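Local coordinates for thymidine kinase (Equid herpesvirus 4, PDB 1P73), which probably phosphorylates thymidine to dTMP at the expense of ATP, a salvage step that supplies viral DNA replication with precursor, at residues V128-A133 with N195-L200; D13-I18 with T188-L193. All coordinates share one frame; numbering follows the deposited sequence.

Contact 1 (V128-A133 with N195-L200). With 4TA (p1-(5'-adenosyl)p4-(5'-(2'-deoxy-thymidyl))tetraphosphate), chain N.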
ATOM      1  N   VAL B 128      -7.338   5.780  -4.666  1.00 22.27           N
ATOM      2  CA  VAL B 128      -7.257   7.032  -5.428  1.00 22.29           C
ATOM      3  C   VAL B 128      -8.577   7.822  -5.469  1.00 23.12           C
ATOM      4  O   VAL B 128      -8.658   8.931  -4.910  1.00 22.96           O
ATOM      5  CB  VAL B 128      -6.690   6.826  -6.864  1.00 21.87           C
ATOM      6  CG1 VAL B 128      -6.542   8.154  -7.579  1.00 20.96           C
ATOM      7  CG2 VAL B 128      -5.350   6.106  -6.831  1.00 21.06           C
ATOM      8  N   CYS B 129      -9.594   7.236  -6.110  1.00 23.46           N
ATOM      9  CA  CYS B 129     -10.816   7.948  -6.475  1.00 23.87           C
ATOM     10  C   CYS B 129     -11.601   8.478  -5.296  1.00 23.82           C
ATOM     11  O   CYS B 129     -11.872   9.677  -5.230  1.00 24.15           O
ATOM     12  CB  CYS B 129     -11.722   7.070  -7.321  1.00 23.96           C
ATOM     13  SG  CYS B 129     -10.948   6.533  -8.841  1.00 26.31           S
ATOM     14  N   PHE B 130     -11.974   7.586  -4.382  1.00 23.72           N
ATOM     15  CA  PHE B 130     -12.748   7.976  -3.205  1.00 23.72           C
ATOM     16  C   PHE B 130     -11.999   8.989  -2.310  1.00 23.78           C
ATOM     17  O   PHE B 130     -12.578   9.997  -1.920  1.00 23.45           O
ATOM     18  CB  PHE B 130     -13.267   6.752  -2.433  1.00 23.28           C
ATOM     19  CG  PHE B 130     -14.592   6.227  -2.945  1.00 23.53           C
ATOM     20  CD1 PHE B 130     -14.641   5.365  -4.055  1.00 23.71           C
ATOM     21  CD2 PHE B 130     -15.798   6.603  -2.332  1.00 22.10           C
ATOM     22  CE1 PHE B 130     -15.885   4.879  -4.541  1.00 22.88           C
ATOM     23  CE2 PHE B 130     -17.035   6.141  -2.816  1.00 21.48           C
ATOM     24  CZ  PHE B 130     -17.082   5.280  -3.918  1.00 21.59           C
ATOM     25  N   PRO B 131     -10.717   8.766  -2.017  1.00 24.24           N
ATOM     26  CA  PRO B 131      -9.937   9.786  -1.306  1.00 24.33           C
ATOM     27  C   PRO B 131      -9.852  11.106  -2.091  1.00 24.44           C
ATOM     28  O   PRO B 131      -9.969  12.156  -1.456  1.00 24.46           O
ATOM     29  CB  PRO B 131      -8.557   9.131  -1.155  1.00 24.06           C
ATOM     30  CG  PRO B 131      -8.816   7.712  -1.258  1.00 23.76           C
ATOM     31  CD  PRO B 131      -9.897   7.569  -2.292  1.00 24.34           C
ATOM     32  N   ALA B 132      -9.679  11.054  -3.417  1.00 24.54           N
ATOM     33  CA  ALA B 132      -9.618  12.267  -4.239  1.00 24.91           C
ATOM     34  C   ALA B 132     -10.879  13.105  -4.056  1.00 25.74           C
ATOM     35  O   ALA B 132     -10.793  14.303  -3.775  1.00 26.12           O
ATOM     36  CB  ALA B 132      -9.405  11.935  -5.689  1.00 24.37           C
ATOM     37  N   ALA B 133     -12.041  12.467  -4.194  1.00 26.48           N
ATOM     38  CA  ALA B 133     -13.329  13.078  -3.879  1.00 27.22           C
ATOM     39  C   ALA B 133     -13.338  13.813  -2.518  1.00 28.08           C
ATOM     40  O   ALA B 133     -13.706  14.999  -2.434  1.00 27.85           O
ATOM     41  CB  ALA B 133     -14.410  12.017  -3.909  1.00 27.03           C
ATOM     42  N   ASN B 195     -17.278  13.137 -11.306  1.00 23.91           N
ATOM     43  CA  ASN B 195     -16.193  13.823 -12.015  1.00 24.75           C
ATOM     44  C   ASN B 195     -14.855  13.117 -11.845  1.00 25.58           C
ATOM     45  O   ASN B 195     -14.073  12.997 -12.796  1.00 26.14           O
ATOM     46  CB  ASN B 195     -16.046  15.272 -11.540  1.00 24.74           C
ATOM     47  CG  ASN B 195     -17.188  16.155 -11.984  1.00 24.22           C
ATOM     48  OD1 ASN B 195     -17.768  15.948 -13.041  1.00 24.77           O
ATOM     49  ND2 ASN B 195     -17.510  17.150 -11.175  1.00 22.96           N
ATOM     50  N   VAL B 196     -14.588  12.666 -10.620  1.00 25.98           N
ATOM     51  CA  VAL B 196     -13.345  11.963 -10.307  1.00 25.90           C
ATOM     52  C   VAL B 196     -13.176  10.734 -11.218  1.00 26.19           C
ATOM     53  O   VAL B 196     -12.076  10.467 -11.713  1.00 26.21           O
ATOM     54  CB  VAL B 196     -13.289  11.598  -8.794  1.00 25.93           C
ATOM     55  CG1 VAL B 196     -12.259  10.527  -8.509  1.00 25.53           C
ATOM     56  CG2 VAL B 196     -13.023  12.850  -7.946  1.00 25.22           C
ATOM     57  N   TYR B 197     -14.268  10.007 -11.458  1.00 26.32           N
ATOM     58  CA  TYR B 197     -14.213   8.833 -12.333  1.00 26.61           C
ATOM     59  C   TYR B 197     -14.036   9.198 -13.805  1.00 26.71           C
ATOM     60  O   TYR B 197     -13.462   8.420 -14.576  1.00 26.63           O
ATOM     61  CB  TYR B 197     -15.419   7.904 -12.132  1.00 26.68           C
ATOM     62  CG  TYR B 197     -15.194   6.896 -11.041  1.00 26.09           C
ATOM     63  CD1 TYR B 197     -14.447   5.755 -11.271  1.00 26.48           C
ATOM     64  CD2 TYR B 197     -15.697   7.112  -9.771  1.00 27.10           C
ATOM     65  CE1 TYR B 197     -14.220   4.845 -10.269  1.00 28.96           C
ATOM     66  CE2 TYR B 197     -15.477   6.224  -8.752  1.00 28.59           C
ATOM     67  CZ  TYR B 197     -14.746   5.084  -9.000  1.00 30.38           C
ATOM     68  OH  TYR B 197     -14.543   4.182  -7.978  1.00 32.42           O
ATOM     69  N   PHE B 198     -14.515  10.374 -14.198  1.00 26.65           N
ATOM     70  CA  PHE B 198     -14.216  10.863 -15.538  1.00 26.60           C
ATOM     71  C   PHE B 198     -12.746  11.253 -15.616  1.00 27.17           C
ATOM     72  O   PHE B 198     -12.076  10.926 -16.608  1.00 27.75           O
ATOM     73  CB  PHE B 198     -15.141  12.000 -15.960  1.00 26.13           C
ATOM     74  CG  PHE B 198     -16.495  11.529 -16.432  1.00 25.17           C
ATOM     75  CD1 PHE B 198     -17.662  12.003 -15.834  1.00 23.80           C
ATOM     76  CD2 PHE B 198     -16.603  10.602 -17.472  1.00 24.04           C
ATOM     77  CE1 PHE B 198     -18.903  11.557 -16.254  1.00 22.61           C
ATOM     78  CE2 PHE B 198     -17.836  10.158 -17.905  1.00 22.31           C
ATOM     79  CZ  PHE B 198     -18.988  10.637 -17.296  1.00 22.62           C
ATOM     80  N   MET B 199     -12.233  11.902 -14.564  1.00 27.15           N
ATOM     81  CA  MET B 199     -10.801  12.192 -14.475  1.00 27.55           C
ATOM     82  C   MET B 199      -9.951  10.919 -14.576  1.00 28.20           C
ATOM     83  O   MET B 199      -8.865  10.947 -15.158  1.00 28.40           O
ATOM     84  CB  MET B 199     -10.440  12.951 -13.199  1.00 27.31           C
ATOM     85  CG  MET B 199     -11.048  14.341 -13.054  1.00 28.25           C
ATOM     86  SD  MET B 199     -10.670  15.027 -11.395  1.00 31.87           S
ATOM     87  CE  MET B 199     -12.065  16.010 -11.017  1.00 28.72           C
ATOM     88  N   LEU B 200     -10.437   9.804 -14.018  1.00 28.70           N
ATOM     89  CA  LEU B 200      -9.726   8.529 -14.121  1.00 28.70           C
ATOM     90  C   LEU B 200      -9.730   7.995 -15.549  1.00 29.04           C
ATOM     91  O   LEU B 200      -8.674   7.594 -16.072  1.00 29.39           O
ATOM     92  CB  LEU B 200     -10.300   7.475 -13.165  1.00 28.70           C
ATOM     93  CG  LEU B 200      -9.632   6.085 -13.223  1.00 28.87           C
ATOM     94  CD1 LEU B 200      -8.139   6.144 -12.843  1.00 27.61           C
ATOM     95  CD2 LEU B 200     -10.373   5.055 -12.372  1.00 27.98           C
TER
HETATM   96  C5M 4TA N 802     -14.625   1.605  -2.273  1.00 54.15           C
HETATM   97  C5  4TA N 802     -15.167   2.607  -1.297  1.00 54.67           C
HETATM   98  C6  4TA N 802     -16.515   2.598  -0.956  1.00 56.02           C
HETATM   99  N1  4TA N 802     -16.995   3.507  -0.081  1.00 57.10           N
HETATM  100  C1B 4TA N 802     -18.416   3.495   0.299  1.00 57.70           C
HETATM  101  C2B 4TA N 802     -19.351   4.139  -0.716  1.00 57.94           C
HETATM  102  C3B 4TA N 802     -20.668   3.394  -0.525  1.00 58.78           C
HETATM  103  O3B 4TA N 802     -21.618   4.158   0.216  1.00 58.48           O
HETATM  104  C4B 4TA N 802     -20.318   2.127   0.249  1.00 59.09           C
HETATM  105  C5B 4TA N 802     -20.685   0.862  -0.519  1.00 59.13           C
HETATM  106  O5' 4TA N 802     -20.244   0.943  -1.880  1.00 59.48           O
HETATM  107  PD  4TA N 802     -20.899  -0.014  -3.008  1.00 59.68           P
HETATM  108  O2D 4TA N 802     -20.212   0.231  -4.345  1.00 57.70           O
HETATM  109  O1D 4TA N 802     -20.944  -1.391  -2.388  1.00 59.57           O
HETATM  110  OCD 4TA N 802     -22.426   0.522  -3.076  1.00 58.46           O
HETATM  111  PC  4TA N 802     -23.574  -0.122  -4.019  1.00 57.88           P
HETATM  112  O1C 4TA N 802     -23.623  -1.619  -3.788  1.00 58.78           O
HETATM  113  O2C 4TA N 802     -24.814   0.700  -3.744  1.00 58.34           O
HETATM  114  OBC 4TA N 802     -23.066   0.193  -5.537  1.00 55.48           O
HETATM  115  PB  4TA N 802     -23.343  -0.702  -6.855  1.00 51.69           P
HETATM  116  O2B 4TA N 802     -22.819  -2.080  -6.599  1.00 52.40           O
HETATM  117  O1B 4TA N 802     -22.956   0.083  -8.082  1.00 51.52           O
HETATM  118  OAB 4TA N 802     -24.924  -0.770  -6.954  1.00 56.94           O
HETATM  119  PA  4TA N 802     -25.800  -2.108  -7.159  1.00 61.61           P
HETATM  120  O1A 4TA N 802     -25.201  -3.077  -8.154  1.00 60.51           O
HETATM  121  O2A 4TA N 802     -26.213  -2.585  -5.774  1.00 61.95           O
HETATM  122  OA  4TA N 802     -27.057  -1.383  -7.869  1.00 62.75           O
HETATM  123  C5' 4TA N 802     -27.516  -0.115  -7.370  1.00 63.57           C
HETATM  124  C4' 4TA N 802     -29.014  -0.111  -7.045  1.00 64.10           C
HETATM  125  O1' 4TA N 802     -29.784   0.054  -8.244  1.00 64.15           O
HETATM  126  C1' 4TA N 802     -30.438  -1.165  -8.617  1.00 64.44           C
HETATM  127  C2' 4TA N 802     -30.082  -2.204  -7.551  1.00 64.73           C
HETATM  128  O2' 4TA N 802     -31.193  -3.008  -7.177  1.00 64.98           O
HETATM  129  C3' 4TA N 802     -29.496  -1.398  -6.395  1.00 64.57           C
HETATM  130  O3' 4TA N 802     -30.477  -1.058  -5.424  1.00 64.76           O
HETATM  131  N9A 4TA N 802     -29.920  -1.597  -9.941  1.00 63.81           N
HETATM  132  C8A 4TA N 802     -28.772  -2.201 -10.350  1.00 63.66           C
HETATM  133  N7A 4TA N 802     -28.770  -2.389 -11.717  1.00 63.79           N
HETATM  134  C5A 4TA N 802     -29.990  -1.859 -12.116  1.00 63.21           C
HETATM  135  C4A 4TA N 802     -30.652  -1.392 -11.034  1.00 63.59           C
HETATM  136  N3A 4TA N 802     -31.884  -0.815 -11.129  1.00 63.55           N
HETATM  137  C2A 4TA N 802     -32.464  -0.708 -12.342  1.00 62.91           C
HETATM  138  N1A 4TA N 802     -31.829  -1.166 -13.445  1.00 63.00           N
HETATM  139  C6A 4TA N 802     -30.595  -1.746 -13.358  1.00 62.58           C
HETATM  140  N6A 4TA N 802     -29.941  -2.209 -14.455  1.00 60.26           N
HETATM  141  O4' 4TA N 802     -18.909   2.167   0.513  1.00 58.82           O
HETATM  142  C2  4TA N 802     -16.125   4.474   0.516  1.00 57.73           C
HETATM  143  O2  4TA N 802     -16.574   5.317   1.339  1.00 58.82           O
HETATM  144  N3  4TA N 802     -14.797   4.513   0.205  1.00 56.29           N
HETATM  145  C4  4TA N 802     -14.278   3.625  -0.673  1.00 55.26           C
HETATM  146  O4  4TA N 802     -13.063   3.666  -0.944  1.00 54.55           O

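Contact 2 (D13-I18 with T188-L193). With 4TA (p1-(5'-adenosyl)p4-(5'-(2'-deoxy-thymidyl))tetraphosphate), chain N.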
ATOM      1  N   ASP B  13     -15.813  -0.743 -12.221  1.00 27.05           N
ATOM      2  CA  ASP B  13     -15.712   0.336 -11.238  1.00 28.10           C
ATOM      3  C   ASP B  13     -16.636   1.493 -11.580  1.00 28.83           C
ATOM      4  O   ASP B  13     -17.246   1.507 -12.659  1.00 28.91           O
ATOM      5  CB  ASP B  13     -14.267   0.834 -11.120  1.00 28.44           C
ATOM      6  CG  ASP B  13     -13.852   1.118  -9.663  1.00 29.87           C
ATOM      7  OD1 ASP B  13     -14.654   1.716  -8.902  1.00 30.57           O
ATOM      8  OD2 ASP B  13     -12.737   0.778  -9.197  1.00 30.34           O
ATOM      9  N   GLY B  14     -16.730   2.458 -10.657  1.00 29.31           N
ATOM     10  CA  GLY B  14     -17.577   3.627 -10.826  1.00 29.62           C
ATOM     11  C   GLY B  14     -18.141   4.172  -9.533  1.00 29.81           C
ATOM     12  O   GLY B  14     -17.739   3.753  -8.450  1.00 29.99           O
ATOM     13  N   VAL B  15     -19.055   5.131  -9.647  1.00 30.06           N
ATOM     14  CA  VAL B  15     -19.782   5.656  -8.490  1.00 30.60           C
ATOM     15  C   VAL B  15     -20.807   4.635  -8.018  1.00 30.94           C
ATOM     16  O   VAL B  15     -21.436   3.962  -8.829  1.00 31.07           O
ATOM     17  CB  VAL B  15     -20.551   6.935  -8.831  1.00 30.18           C
ATOM     18  CG1 VAL B  15     -21.091   7.573  -7.588  1.00 29.92           C
ATOM     19  CG2 VAL B  15     -19.664   7.898  -9.561  1.00 31.10           C
ATOM     20  N   TYR B  16     -20.994   4.538  -6.707  1.00 31.36           N
ATOM     21  CA  TYR B  16     -21.983   3.626  -6.162  1.00 31.51           C
ATOM     22  C   TYR B  16     -23.412   3.985  -6.576  1.00 31.79           C
ATOM     23  O   TYR B  16     -23.724   5.154  -6.859  1.00 31.67           O
ATOM     24  CB  TYR B  16     -21.851   3.549  -4.645  1.00 31.58           C
ATOM     25  CG  TYR B  16     -22.114   4.833  -3.907  1.00 32.41           C
ATOM     26  CD1 TYR B  16     -23.410   5.175  -3.500  1.00 33.23           C
ATOM     27  CD2 TYR B  16     -21.066   5.696  -3.576  1.00 33.45           C
ATOM     28  CE1 TYR B  16     -23.657   6.352  -2.808  1.00 33.62           C
ATOM     29  CE2 TYR B  16     -21.301   6.877  -2.877  1.00 33.89           C
ATOM     30  CZ  TYR B  16     -22.598   7.198  -2.496  1.00 34.85           C
ATOM     31  OH  TYR B  16     -22.839   8.366  -1.800  1.00 36.70           O
ATOM     32  N   GLY B  17     -24.267   2.964  -6.609  1.00 31.87           N
ATOM     33  CA  GLY B  17     -25.667   3.117  -6.967  1.00 32.05           C
ATOM     34  C   GLY B  17     -25.963   3.209  -8.462  1.00 32.13           C
ATOM     35  O   GLY B  17     -27.057   3.620  -8.853  1.00 32.26           O
ATOM     36  N   ILE B  18     -24.998   2.841  -9.300  1.00 31.89           N
ATOM     37  CA  ILE B  18     -25.197   2.886 -10.743  1.00 31.64           C
ATOM     38  C   ILE B  18     -25.738   1.560 -11.283  1.00 31.69           C
ATOM     39  O   ILE B  18     -26.507   1.551 -12.231  1.00 31.84           O
ATOM     40  CB  ILE B  18     -23.901   3.321 -11.452  1.00 31.38           C
ATOM     41  CG1 ILE B  18     -23.836   4.843 -11.514  1.00 31.75           C
ATOM     42  CG2 ILE B  18     -23.804   2.735 -12.855  1.00 31.46           C
ATOM     43  CD1 ILE B  18     -22.617   5.403 -12.252  1.00 32.31           C
ATOM     44  N   THR B 188     -23.873  16.326  -3.575  1.00 35.50           N
ATOM     45  CA  THR B 188     -22.531  16.883  -3.679  1.00 34.55           C
ATOM     46  C   THR B 188     -21.450  15.813  -3.782  1.00 33.57           C
ATOM     47  O   THR B 188     -20.541  15.946  -4.590  1.00 33.75           O
ATOM     48  CB  THR B 188     -22.247  17.824  -2.500  1.00 34.73           C
ATOM     49  OG1 THR B 188     -23.295  18.794  -2.409  1.00 35.03           O
ATOM     50  CG2 THR B 188     -21.021  18.682  -2.783  1.00 35.50           C
ATOM     51  N   LEU B 189     -21.544  14.760  -2.978  1.00 32.46           N
ATOM     52  CA  LEU B 189     -20.561  13.686  -3.049  1.00 31.59           C
ATOM     53  C   LEU B 189     -20.668  12.950  -4.385  1.00 31.04           C
ATOM     54  O   LEU B 189     -19.655  12.719  -5.035  1.00 31.21           O
ATOM     55  CB  LEU B 189     -20.699  12.720  -1.870  1.00 31.84           C
ATOM     56  CG  LEU B 189     -19.773  11.497  -1.789  1.00 31.57           C
ATOM     57  CD1 LEU B 189     -18.356  11.882  -1.429  1.00 32.55           C
ATOM     58  CD2 LEU B 189     -20.302  10.507  -0.771  1.00 31.94           C
ATOM     59  N   ILE B 190     -21.884  12.611  -4.812  1.00 30.01           N
ATOM     60  CA  ILE B 190     -22.050  11.873  -6.065  1.00 29.17           C
ATOM     61  C   ILE B 190     -21.533  12.693  -7.248  1.00 28.33           C
ATOM     62  O   ILE B 190     -20.798  12.185  -8.088  1.00 28.16           O
ATOM     63  CB  ILE B 190     -23.519  11.404  -6.264  1.00 29.46           C
ATOM     64  CG1 ILE B 190     -23.846  10.267  -5.289  1.00 29.46           C
ATOM     65  CG2 ILE B 190     -23.750  10.894  -7.683  1.00 29.26           C
ATOM     66  CD1 ILE B 190     -25.163  10.409  -4.614  1.00 28.07           C
ATOM     67  N   ALA B 191     -21.888  13.972  -7.279  1.00 27.39           N
ATOM     68  CA  ALA B 191     -21.411  14.880  -8.314  1.00 26.12           C
ATOM     69  C   ALA B 191     -19.879  14.922  -8.375  1.00 25.64           C
ATOM     70  O   ALA B 191     -19.310  14.871  -9.474  1.00 25.09           O
ATOM     71  CB  ALA B 191     -21.980  16.255  -8.098  1.00 26.02           C
ATOM     72  N   THR B 192     -19.228  15.001  -7.204  1.00 24.97           N
ATOM     73  CA  THR B 192     -17.754  14.970  -7.101  1.00 24.53           C
ATOM     74  C   THR B 192     -17.166  13.613  -7.497  1.00 23.81           C
ATOM     75  O   THR B 192     -16.193  13.538  -8.259  1.00 23.76           O
ATOM     76  CB  THR B 192     -17.284  15.390  -5.686  1.00 24.76           C
ATOM     77  OG1 THR B 192     -17.641  16.754  -5.465  1.00 25.20           O
ATOM     78  CG2 THR B 192     -15.760  15.455  -5.598  1.00 24.73           C
ATOM     79  N   LEU B 193     -17.781  12.546  -7.003  1.00 23.20           N
ATOM     80  CA  LEU B 193     -17.401  11.185  -7.371  1.00 22.65           C
ATOM     81  C   LEU B 193     -17.591  10.886  -8.865  1.00 22.47           C
ATOM     82  O   LEU B 193     -16.796  10.156  -9.466  1.00 21.89           O
ATOM     83  CB  LEU B 193     -18.163  10.181  -6.511  1.00 22.34           C
ATOM     84  CG  LEU B 193     -17.442   9.862  -5.206  1.00 22.40           C
ATOM     85  CD1 LEU B 193     -18.358   9.111  -4.255  1.00 21.19           C
ATOM     86  CD2 LEU B 193     -16.139   9.079  -5.479  1.00 22.59           C
TER
HETATM   87  C5M 4TA N 802     -14.625   1.605  -2.273  1.00 54.15           C
HETATM   88  C5  4TA N 802     -15.167   2.607  -1.297  1.00 54.67           C
HETATM   89  C6  4TA N 802     -16.515   2.598  -0.956  1.00 56.02           C
HETATM   90  N1  4TA N 802     -16.995   3.507  -0.081  1.00 57.10           N
HETATM   91  C1B 4TA N 802     -18.416   3.495   0.299  1.00 57.70           C
HETATM   92  C2B 4TA N 802     -19.351   4.139  -0.716  1.00 57.94           C
HETATM   93  C3B 4TA N 802     -20.668   3.394  -0.525  1.00 58.78           C
HETATM   94  O3B 4TA N 802     -21.618   4.158   0.216  1.00 58.48           O
HETATM   95  C4B 4TA N 802     -20.318   2.127   0.249  1.00 59.09           C
HETATM   96  C5B 4TA N 802     -20.685   0.862  -0.519  1.00 59.13           C
HETATM   97  O5' 4TA N 802     -20.244   0.943  -1.880  1.00 59.48           O
HETATM   98  PD  4TA N 802     -20.899  -0.014  -3.008  1.00 59.68           P
HETATM   99  O2D 4TA N 802     -20.212   0.231  -4.345  1.00 57.70           O
HETATM  100  O1D 4TA N 802     -20.944  -1.391  -2.388  1.00 59.57           O
HETATM  101  OCD 4TA N 802     -22.426   0.522  -3.076  1.00 58.46           O
HETATM  102  PC  4TA N 802     -23.574  -0.122  -4.019  1.00 57.88           P
HETATM  103  O1C 4TA N 802     -23.623  -1.619  -3.788  1.00 58.78           O
HETATM  104  O2C 4TA N 802     -24.814   0.700  -3.744  1.00 58.34           O
HETATM  105  OBC 4TA N 802     -23.066   0.193  -5.537  1.00 55.48           O
HETATM  106  PB  4TA N 802     -23.343  -0.702  -6.855  1.00 51.69           P
HETATM  107  O2B 4TA N 802     -22.819  -2.080  -6.599  1.00 52.40           O
HETATM  108  O1B 4TA N 802     -22.956   0.083  -8.082  1.00 51.52           O
HETATM  109  OAB 4TA N 802     -24.924  -0.770  -6.954  1.00 56.94           O
HETATM  110  PA  4TA N 802     -25.800  -2.108  -7.159  1.00 61.61           P
HETATM  111  O1A 4TA N 802     -25.201  -3.077  -8.154  1.00 60.51           O
HETATM  112  O2A 4TA N 802     -26.213  -2.585  -5.774  1.00 61.95           O
HETATM  113  OA  4TA N 802     -27.057  -1.383  -7.869  1.00 62.75           O
HETATM  114  C5' 4TA N 802     -27.516  -0.115  -7.370  1.00 63.57           C
HETATM  115  C4' 4TA N 802     -29.014  -0.111  -7.045  1.00 64.10           C
HETATM  116  O1' 4TA N 802     -29.784   0.054  -8.244  1.00 64.15           O
HETATM  117  C1' 4TA N 802     -30.438  -1.165  -8.617  1.00 64.44           C
HETATM  118  C2' 4TA N 802     -30.082  -2.204  -7.551  1.00 64.73           C
HETATM  119  O2' 4TA N 802     -31.193  -3.008  -7.177  1.00 64.98           O
HETATM  120  C3' 4TA N 802     -29.496  -1.398  -6.395  1.00 64.57           C
HETATM  121  O3' 4TA N 802     -30.477  -1.058  -5.424  1.00 64.76           O
HETATM  122  N9A 4TA N 802     -29.920  -1.597  -9.941  1.00 63.81           N
HETATM  123  C8A 4TA N 802     -28.772  -2.201 -10.350  1.00 63.66           C
HETATM  124  N7A 4TA N 802     -28.770  -2.389 -11.717  1.00 63.79           N
HETATM  125  C5A 4TA N 802     -29.990  -1.859 -12.116  1.00 63.21           C
HETATM  126  C4A 4TA N 802     -30.652  -1.392 -11.034  1.00 63.59           C
HETATM  127  N3A 4TA N 802     -31.884  -0.815 -11.129  1.00 63.55           N
HETATM  128  C2A 4TA N 802     -32.464  -0.708 -12.342  1.00 62.91           C
HETATM  129  N1A 4TA N 802     -31.829  -1.166 -13.445  1.00 63.00           N
HETATM  130  C6A 4TA N 802     -30.595  -1.746 -13.358  1.00 62.58           C
HETATM  131  N6A 4TA N 802     -29.941  -2.209 -14.455  1.00 60.26           N
HETATM  132  O4' 4TA N 802     -18.909   2.167   0.513  1.00 58.82           O
HETATM  133  C2  4TA N 802     -16.125   4.474   0.516  1.00 57.73           C
HETATM  134  O2  4TA N 802     -16.574   5.317   1.339  1.00 58.82           O
HETATM  135  N3  4TA N 802     -14.797   4.513   0.205  1.00 56.29           N
HETATM  136  C4  4TA N 802     -14.278   3.625  -0.673  1.00 55.26           C
HETATM  137  O4  4TA N 802     -13.063   3.666  -0.944  1.00 54.55           O

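Contact 1 (V128-A133 with N195-L200)
C129 and V196 mark the tight centre of this helix pair, where the backbones come nearest, 6.1 Å from CA to CA. The CG1 methyl of V196 lies 3.4 Å from the carbonyl O of C129 and also meets CB of C129. With CG1 anti to its own backbone N (chi1 163°), V196 spreads its two branches: CG1 reaches C129, while CG2 sits 3.9 Å from the backbone N of A133. Further along, SG of C129 stands over one face of the Y197 ring, 4.2 Å from the centroid and 22° off the ring normal, displaced toward the rim. This is a sulfur-aromatic contact, and the same SG also touches CD2 of L200. The segments belong to helices 124-137 and 187-208 of the herpesviral thymidine kinase, a P-loop fold; their axes approach to 9.6 Å with N-to-C directions 133° apart. Packing thins at A132 and A133, whose CB atoms stay 4.3 Å from CG1 and CG2 of V196 respectively, yet every touching residue is buried and no edge opens to solvent. No hydrogen bond links the two segments. On the side toward the bisubstrate ligand 4TA, CE1 of F130 is 3.8 Å from OH of Y197, a hydroxyl that bonds D13. F130 is a substrate-binding residue: one face of its ring takes the thymine, with C4 of 4TA 3.5 Å from CG of F130. Q84, another substrate-binding residue, also touches F130.

Contact 2 (D13-I18 with T188-L193)
The ATP-binding loop after strand 5-13 meets helix 187-208 here, through V15 and Y16 against L189, I190 and L193. V15 points toward the helix. Its CG2 lies 3.7 Å from the carbonyl O of L193, and its CG1, anti to the backbone N (chi1 -170°), is 4.1 Å from CB of L193. The Y16 side chain runs at roughly right angles to the three helix residues it touches. At its far end OH is 3.5 Å from CD2 of L189, which approaches the ring near its plane, while CE2 is 3.9 Å from CD1 of L193. Loop and helix meet in van der Waals contact, mostly of apolar groups; the Y16 hydroxyl has a weak hydrogen bond to Y60, a substrate-binding residue. G14 begins the P-loop (Walker A) motif, which continues through G19, K20 and S21. N of G17 donates to OBC of 4TA at 3.2 Å, nearly straight at 170°, and K20 N and T22 N are further backbone donors to the ligand. Over one face of the Y16 ring lies its deoxyribose: O3B of 4TA stands 4.0 Å above the plane, over the ring centre, and C3B is 3.9 Å from CG of Y16. At the start of the loop, OD1 of D13 accepts from N of G14 at 2.8 Å through its anti lone pair; the same oxygen forms a salt bridge with R121.

Overall arrangement
Both contacts are buried, with centres 9 Å apart; contact 1 lies about 8 Å and contact 2 about 11 Å from the centre of the chain. Both use helix 187-208, in successive turns: residues 188-193 against the P-loop, residues 195-200 against helix 124-137. Contact 1 is therefore helix on helix, with a sulfur-aromatic element, whereas contact 2 sets a loop without regular structure against a helix. Apolar side chains dominate across each. Toward the ligand their chemistry differs: contact 1 offers a ring face to thymine, while contact 2 carries the loop's backbone bond to the phosphates. Y197 joins the contacts through D13, and CD1 of L193 is 3.6 Å from CE2 of F130. Both touch the same ligand, from the same side of its thymidine end.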